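Local atomic coordinates of ZmpA Glycopeptidase (Clostridium perfringens, PDB entry 6XSX), a protein that probably hydrolyses peptide bonds in glycosylated proteins, this chain being the M60 metallopeptidase catalytic module of a larger multimodular glycopeptidase. Residues T275-H285 and N299-K310. Residues are numbered along the deposited sequence; the frame is centred on the assembly and turned at random.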
ATOM      1  N   THR A 275      -1.612  -8.073   4.754  1.00 22.00           N
ATOM      2  CA  THR A 275      -1.782  -6.642   4.531  1.00 22.51           C
ATOM      3  C   THR A 275      -1.086  -5.825   5.619  1.00 23.07           C
ATOM      4  O   THR A 275      -1.483  -4.690   5.890  1.00 23.23           O
ATOM      5  CB  THR A 275      -3.253  -6.226   4.398  1.00 22.26           C
ATOM      6  OG1 THR A 275      -3.970  -6.672   5.545  1.00 22.42           O
ATOM      7  CG2 THR A 275      -3.914  -6.742   3.140  1.00 23.06           C
ATOM      8  N   GLY A 276      -0.063  -6.416   6.247  1.00 21.91           N
ATOM      9  CA  GLY A 276       0.752  -5.710   7.221  1.00 22.11           C
ATOM     10  C   GLY A 276       1.684  -4.710   6.539  1.00 22.68           C
ATOM     11  O   GLY A 276       1.711  -4.617   5.304  1.00 21.73           O
ATOM     12  N   TRP A 277       2.462  -3.988   7.362  1.00 23.26           N
ATOM     13  CA  TRP A 277       3.228  -2.828   6.920  1.00 22.36           C
ATOM     14  C   TRP A 277       4.142  -3.156   5.734  1.00 22.73           C
ATOM     15  O   TRP A 277       4.146  -2.436   4.734  1.00 22.50           O
ATOM     16  CB  TRP A 277       4.009  -2.198   8.082  1.00 23.48           C
ATOM     17  CG  TRP A 277       4.734  -0.961   7.646  1.00 24.32           C
ATOM     18  CD1 TRP A 277       5.962  -0.906   7.054  1.00 24.81           C
ATOM     19  CD2 TRP A 277       4.243   0.392   7.675  1.00 24.95           C
ATOM     20  NE1 TRP A 277       6.275   0.385   6.728  1.00 25.59           N
ATOM     21  CE2 TRP A 277       5.244   1.207   7.101  1.00 25.80           C
ATOM     22  CE3 TRP A 277       3.070   0.999   8.144  1.00 25.82           C
ATOM     23  CZ2 TRP A 277       5.112   2.594   6.987  1.00 25.33           C
ATOM     24  CZ3 TRP A 277       2.942   2.367   8.035  1.00 24.78           C
ATOM     25  CH2 TRP A 277       3.950   3.151   7.468  1.00 24.72           C
ATOM     26  N   GLY A 278       4.962  -4.207   5.875  1.00 22.46           N
ATOM     27  CA  GLY A 278       5.907  -4.616   4.842  1.00 23.27           C
ATOM     28  C   GLY A 278       5.289  -4.676   3.442  1.00 23.61           C
ATOM     29  O   GLY A 278       5.781  -4.022   2.528  1.00 24.92           O
ATOM     30  N   PHE A 279       4.195  -5.436   3.280  1.00 23.24           N
ATOM     31  CA  PHE A 279       3.591  -5.625   1.967  1.00 22.51           C
ATOM     32  C   PHE A 279       2.946  -4.341   1.456  1.00 22.59           C
ATOM     33  O   PHE A 279       3.134  -3.978   0.295  1.00 22.94           O
ATOM     34  CB  PHE A 279       2.589  -6.781   1.966  1.00 23.62           C
ATOM     35  CG  PHE A 279       3.233  -8.133   1.781  1.00 24.68           C
ATOM     36  CD1 PHE A 279       3.463  -8.640   0.509  1.00 25.82           C
ATOM     37  CD2 PHE A 279       3.654  -8.872   2.878  1.00 25.53           C
ATOM     38  CE1 PHE A 279       4.073  -9.876   0.334  1.00 25.78           C
ATOM     39  CE2 PHE A 279       4.262 -10.107   2.703  1.00 26.04           C
ATOM     40  CZ  PHE A 279       4.475 -10.604   1.432  1.00 25.56           C
ATOM     41  N   MET A 280       2.179  -3.665   2.320  1.00 21.85           N
ATOM     42  CA  MET A 280       1.351  -2.557   1.873  1.00 21.50           C
ATOM     43  C   MET A 280       2.192  -1.304   1.636  1.00 20.98           C
ATOM     44  O   MET A 280       1.847  -0.472   0.802  1.00 21.34           O
ATOM     45  CB  MET A 280       0.200  -2.298   2.850  1.00 21.32           C
ATOM     46  CG  MET A 280      -0.743  -3.486   2.944  1.00 22.17           C
ATOM     47  SD  MET A 280      -1.296  -4.043   1.294  1.00 24.28           S
ATOM     48  CE  MET A 280      -2.323  -2.660   0.819  1.00 22.97           C
ATOM     49  N   HIS A 281       3.335  -1.205   2.322  1.00 21.59           N
ATOM     50  CA  HIS A 281       4.263  -0.115   2.068  1.00 22.09           C
ATOM     51  C   HIS A 281       4.755  -0.177   0.624  1.00 21.98           C
ATOM     52  O   HIS A 281       4.857   0.851  -0.034  1.00 21.45           O
ATOM     53  CB  HIS A 281       5.404  -0.127   3.096  1.00 25.36           C
ATOM     54  CG  HIS A 281       6.542   0.787   2.777  1.00 29.49           C
ATOM     55  ND1 HIS A 281       6.586   2.100   3.219  1.00 31.94           N
ATOM     56  CD2 HIS A 281       7.678   0.583   2.071  1.00 32.34           C
ATOM     57  CE1 HIS A 281       7.698   2.668   2.795  1.00 34.49           C
ATOM     58  NE2 HIS A 281       8.392   1.753   2.086  1.00 35.43           N
ATOM     59  N   GLU A 282       5.030  -1.392   0.132  1.00 21.83           N
ATOM     60  CA  GLU A 282       5.475  -1.576  -1.244  1.00 21.89           C
ATOM     61  C   GLU A 282       4.358  -1.254  -2.228  1.00 21.00           C
ATOM     62  O   GLU A 282       4.614  -0.649  -3.261  1.00 21.10           O
ATOM     63  CB  GLU A 282       5.995  -2.993  -1.496  1.00 22.84           C
ATOM     64  CG  GLU A 282       7.186  -3.358  -0.623  1.00 26.34           C
ATOM     65  CD  GLU A 282       8.247  -2.280  -0.484  1.00 29.17           C
ATOM     66  OE1 GLU A 282       8.556  -1.626  -1.492  1.00 31.73           O
ATOM     67  OE2 GLU A 282       8.755  -2.084   0.646  1.00 34.58           O
ATOM     68  N   MET A 283       3.128  -1.681  -1.929  1.00 20.05           N
ATOM     69  CA  MET A 283       2.036  -1.374  -2.839  1.00 20.54           C
ATOM     70  C   MET A 283       1.865   0.148  -2.896  1.00 21.72           C
ATOM     71  O   MET A 283       1.638   0.710  -3.969  1.00 21.52           O
ATOM     72  CB  MET A 283       0.728  -2.047  -2.403  1.00 19.17           C
ATOM     73  CG  MET A 283      -0.440  -1.744  -3.327  1.00 19.64           C
ATOM     74  SD  MET A 283      -1.832  -2.892  -3.113  1.00 21.17           S
ATOM     75  CE  MET A 283      -1.098  -4.399  -3.751  1.00 19.23           C
ATOM     76  N   GLY A 284       2.025   0.802  -1.734  1.00 21.65           N
ATOM     77  CA  GLY A 284       1.966   2.254  -1.612  1.00 22.80           C
ATOM     78  C   GLY A 284       2.926   2.977  -2.559  1.00 22.81           C
ATOM     79  O   GLY A 284       2.535   3.933  -3.223  1.00 20.47           O
ATOM     80  N   HIS A 285       4.181   2.514  -2.614  1.00 24.47           N
ATOM     81  CA  HIS A 285       5.174   3.085  -3.512  1.00 27.17           C
ATOM     82  C   HIS A 285       4.684   2.990  -4.953  1.00 25.45           C
ATOM     83  O   HIS A 285       4.954   3.874  -5.750  1.00 25.29           O
ATOM     84  CB  HIS A 285       6.496   2.306  -3.460  1.00 32.53           C
ATOM     85  CG  HIS A 285       7.413   2.644  -2.336  1.00 38.95           C
ATOM     86  ND1 HIS A 285       7.688   3.950  -1.968  1.00 44.77           N
ATOM     87  CD2 HIS A 285       8.161   1.848  -1.537  1.00 41.09           C
ATOM     88  CE1 HIS A 285       8.543   3.943  -0.960  1.00 48.94           C
ATOM     89  NE2 HIS A 285       8.855   2.658  -0.681  1.00 46.87           N
ATOM     90  N   ASN A 299       2.946   8.029   0.552  1.00 29.87           N
ATOM     91  CA  ASN A 299       2.646   6.645   0.204  1.00 29.17           C
ATOM     92  C   ASN A 299       2.393   5.798   1.457  1.00 28.08           C
ATOM     93  O   ASN A 299       1.808   4.717   1.378  1.00 26.04           O
ATOM     94  CB  ASN A 299       3.629   6.075  -0.826  1.00 29.97           C
ATOM     95  CG  ASN A 299       3.407   6.634  -2.222  1.00 33.63           C
ATOM     96  OD1 ASN A 299       2.382   7.259  -2.493  1.00 36.97           O
ATOM     97  ND2 ASN A 299       4.351   6.408  -3.126  1.00 30.40           N
ATOM     98  N   ASN A 300       2.808   6.315   2.615  1.00 26.26           N
ATOM     99  CA  ASN A 300       2.617   5.659   3.897  1.00 24.54           C
ATOM    100  C   ASN A 300       1.140   5.634   4.289  1.00 21.66           C
ATOM    101  O   ASN A 300       0.744   4.907   5.196  1.00 20.15           O
ATOM    102  CB  ASN A 300       3.389   6.397   4.990  1.00 28.33           C
ATOM    103  CG  ASN A 300       4.882   6.346   4.763  1.00 30.85           C
ATOM    104  OD1 ASN A 300       5.454   5.269   4.667  1.00 32.23           O
ATOM    105  ND2 ASN A 300       5.516   7.505   4.669  1.00 37.40           N
ATOM    106  N   MET A 301       0.336   6.481   3.649  1.00 20.23           N
ATOM    107  CA  MET A 301      -1.072   6.544   3.993  1.00 20.19           C
ATOM    108  C   MET A 301      -1.719   5.194   3.707  1.00 20.20           C
ATOM    109  O   MET A 301      -2.697   4.827   4.369  1.00 20.11           O
ATOM    110  CB  MET A 301      -1.801   7.641   3.213  1.00 19.96           C
ATOM    111  CG  MET A 301      -1.461   9.042   3.693  1.00 20.10           C
ATOM    112  SD  MET A 301      -2.038   9.410   5.396  1.00 19.28           S
ATOM    113  CE  MET A 301      -3.790   9.608   5.092  1.00 18.13           C
ATOM    114  N   LEU A 302      -1.146   4.451   2.739  1.00 19.45           N
ATOM    115  CA  LEU A 302      -1.734   3.177   2.348  1.00 18.67           C
ATOM    116  C   LEU A 302      -1.527   2.123   3.439  1.00 17.97           C
ATOM    117  O   LEU A 302      -2.505   1.568   3.941  1.00 17.20           O
ATOM    118  CB  LEU A 302      -1.269   2.713   0.957  1.00 17.63           C
ATOM    119  CG  LEU A 302      -1.940   1.425   0.466  1.00 18.24           C
ATOM    120  CD1 LEU A 302      -3.429   1.632   0.206  1.00 16.99           C
ATOM    121  CD2 LEU A 302      -1.265   0.870  -0.780  1.00 17.64           C
ATOM    122  N   PRO A 303      -0.282   1.774   3.849  1.00 18.45           N
ATOM    123  CA  PRO A 303      -0.112   0.804   4.931  1.00 18.10           C
ATOM    124  C   PRO A 303      -0.826   1.209   6.228  1.00 18.63           C
ATOM    125  O   PRO A 303      -1.379   0.344   6.908  1.00 19.37           O
ATOM    126  CB  PRO A 303       1.412   0.630   5.041  1.00 18.40           C
ATOM    127  CG  PRO A 303       1.989   1.885   4.397  1.00 18.01           C
ATOM    128  CD  PRO A 303       1.007   2.222   3.292  1.00 17.95           C
ATOM    129  N   LEU A 304      -0.863   2.517   6.545  1.00 18.64           N
ATOM    130  CA  LEU A 304      -1.555   2.981   7.747  1.00 19.04           C
ATOM    131  C   LEU A 304      -3.044   2.632   7.680  1.00 19.01           C
ATOM    132  O   LEU A 304      -3.607   2.189   8.674  1.00 19.23           O
ATOM    133  CB  LEU A 304      -1.353   4.487   7.958  1.00 18.42           C
ATOM    134  CG  LEU A 304       0.058   4.940   8.334  1.00 18.49           C
ATOM    135  CD1 LEU A 304       0.186   6.454   8.228  1.00 18.28           C
ATOM    136  CD2 LEU A 304       0.450   4.477   9.726  1.00 17.49           C
ATOM    137  N   HIS A 305      -3.661   2.820   6.504  1.00 19.00           N
ATOM    138  CA  HIS A 305      -5.076   2.541   6.294  1.00 19.96           C
ATOM    139  C   HIS A 305      -5.368   1.061   6.516  1.00 21.09           C
ATOM    140  O   HIS A 305      -6.339   0.720   7.206  1.00 21.94           O
ATOM    141  CB  HIS A 305      -5.533   3.031   4.912  1.00 19.53           C
ATOM    142  CG  HIS A 305      -6.908   2.620   4.496  1.00 19.08           C
ATOM    143  ND1 HIS A 305      -8.050   3.125   5.086  1.00 18.78           N
ATOM    144  CD2 HIS A 305      -7.325   1.793   3.509  1.00 19.80           C
ATOM    145  CE1 HIS A 305      -9.113   2.630   4.482  1.00 19.45           C
ATOM    146  NE2 HIS A 305      -8.693   1.788   3.518  1.00 19.40           N
ATOM    147  N   PHE A 306      -4.498   0.207   5.953  1.00 20.74           N
ATOM    148  CA  PHE A 306      -4.637  -1.236   6.045  1.00 20.02           C
ATOM    149  C   PHE A 306      -4.484  -1.694   7.492  1.00 20.99           C
ATOM    150  O   PHE A 306      -5.104  -2.680   7.885  1.00 19.63           O
ATOM    151  CB  PHE A 306      -3.776  -1.960   5.000  1.00 19.91           C
ATOM    152  CG  PHE A 306      -4.521  -2.254   3.720  1.00 19.72           C
ATOM    153  CD1 PHE A 306      -5.312  -3.389   3.603  1.00 19.70           C
ATOM    154  CD2 PHE A 306      -4.468  -1.379   2.645  1.00 19.51           C
ATOM    155  CE1 PHE A 306      -6.022  -3.646   2.435  1.00 19.52           C
ATOM    156  CE2 PHE A 306      -5.178  -1.631   1.479  1.00 19.19           C
ATOM    157  CZ  PHE A 306      -5.947  -2.773   1.374  1.00 18.98           C
ATOM    158  N   GLU A 307      -3.666  -0.964   8.266  1.00 21.86           N
ATOM    159  CA  GLU A 307      -3.571  -1.178   9.702  1.00 22.76           C
ATOM    160  C   GLU A 307      -4.900  -0.826  10.374  1.00 22.42           C
ATOM    161  O   GLU A 307      -5.436  -1.613  11.157  1.00 24.57           O
ATOM    162  CB  GLU A 307      -2.397  -0.381  10.275  1.00 22.63           C
ATOM    163  CG  GLU A 307      -1.078  -1.115  10.119  1.00 24.80           C
ATOM    164  CD  GLU A 307       0.175  -0.329  10.457  1.00 24.34           C
ATOM    165  OE1 GLU A 307       0.137   0.929  10.386  1.00 23.10           O
ATOM    166  OE2 GLU A 307       1.189  -0.981  10.780  1.00 23.92           O
ATOM    167  N   ARG A 308      -5.439   0.351  10.046  1.00 22.43           N
ATOM    168  CA  ARG A 308      -6.661   0.821  10.683  1.00 24.08           C
ATOM    169  C   ARG A 308      -7.842  -0.097  10.359  1.00 22.18           C
ATOM    170  O   ARG A 308      -8.614  -0.430  11.255  1.00 20.86           O
ATOM    171  CB  ARG A 308      -6.987   2.257  10.268  1.00 25.47           C
ATOM    172  CG  ARG A 308      -8.322   2.759  10.794  1.00 28.77           C
ATOM    173  CD  ARG A 308      -8.787   3.957   9.986  1.00 32.22           C
ATOM    174  NE  ARG A 308      -9.852   4.696  10.650  1.00 35.94           N
ATOM    175  CZ  ARG A 308     -10.297   5.901  10.294  1.00 35.09           C
ATOM    176  NH1 ARG A 308      -9.781   6.537   9.253  1.00 36.82           N
ATOM    177  NH2 ARG A 308     -11.269   6.461  10.984  1.00 35.83           N
ATOM    178  N   ILE A 309      -7.991  -0.506   9.090  1.00 21.20           N
ATOM    179  CA  ILE A 309      -9.195  -1.253   8.742  1.00 22.14           C
ATOM    180  C   ILE A 309      -9.176  -2.645   9.370  1.00 22.69           C
ATOM    181  O   ILE A 309     -10.208  -3.298   9.381  1.00 25.70           O
ATOM    182  CB  ILE A 309      -9.481  -1.302   7.227  1.00 22.63           C
ATOM    183  CG1 ILE A 309      -8.413  -2.087   6.456  1.00 23.92           C
ATOM    184  CG2 ILE A 309      -9.700   0.100   6.682  1.00 22.63           C
ATOM    185  CD1 ILE A 309      -8.636  -2.136   4.964  1.00 23.99           C
ATOM    186  N   LYS A 310      -8.026  -3.083   9.909  1.00 22.77           N
ATOM    187  CA  LYS A 310      -7.932  -4.384  10.561  1.00 23.02           C
ATOM    188  C   LYS A 310      -7.930  -4.235  12.085  1.00 22.68           C
ATOM    189  O   LYS A 310      -7.838  -5.231  12.798  1.00 22.07           O
ATOM    190  CB  LYS A 310      -6.692  -5.152  10.085  1.00 24.45           C
ATOM    191  CG  LYS A 310      -6.736  -5.697   8.658  1.00 25.15           C
ATOM    192  CD  LYS A 310      -5.658  -6.749   8.345  1.00 26.73           C
ATOM    193  CE  LYS A 310      -4.262  -6.376   8.809  1.00 27.53           C
ATOM    194  NZ  LYS A 310      -3.677  -5.248   8.039  1.00 28.12           N
TER
HETATM  195  O   HOH W   1      -0.230  -2.252   6.432  1.00 22.33           O
HETATM  196  O   HOH W   2       1.379  -3.646   9.938  1.00 29.06           O
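P303 lies over one face of the W277 indole. Its CG is 3.8 Å from the centroid of the six-membered ring, a CH-pi contact only 12° off the normal. W277 reaches it because its CG is anti to the backbone N (chi1 -177°), which swings the indole across to helix 301-309. L304 CD2 meets the indole edge at CZ3. The E307 carboxylate also sits at that edge. Its OE1 accepts a hydrogen bond from N315 N, and its OE2 forms a salt bridge with R318.

The packing is tight from M280 to G284. The axes of 277-285 and 301-309 approach to 7.8 Å and run roughly antiparallel, at 139°. M280 CA is 4.8 Å from P303 CA, and G284 CA is as close to N299 CA. The bend at chi2 brings M280 SD over the F306 ring, a Met-aromatic contact 4.4 Å from the centroid. G284 lets the backbones close in: L302 CD2 is 3.4 Å from G284 N, and N299 packs against the G284 carbonyl.

The looser end is polar and more exposed. K310 curls back so that NZ donates to T275 OG1 (2.9 Å), to F306 O (2.9 Å) and weakly to T275 O. Water 1 bridges T275 O and P303 O. Water 2 donates to E307 OE2 and takes a weak bond from W277 N.

H281, E282 and H285 fit the HExxH pattern and are probably metal-site residues, as in related metallopeptidases; no metal is bound here. N300 OD1 is 3.7 Å from H281 ND1, too far for a hydrogen bond, and buried ND1 has no modelled partner. The chemistry implies an apolar seam backing the probable metal-site helix, with polar bonds tying down its N-terminal end.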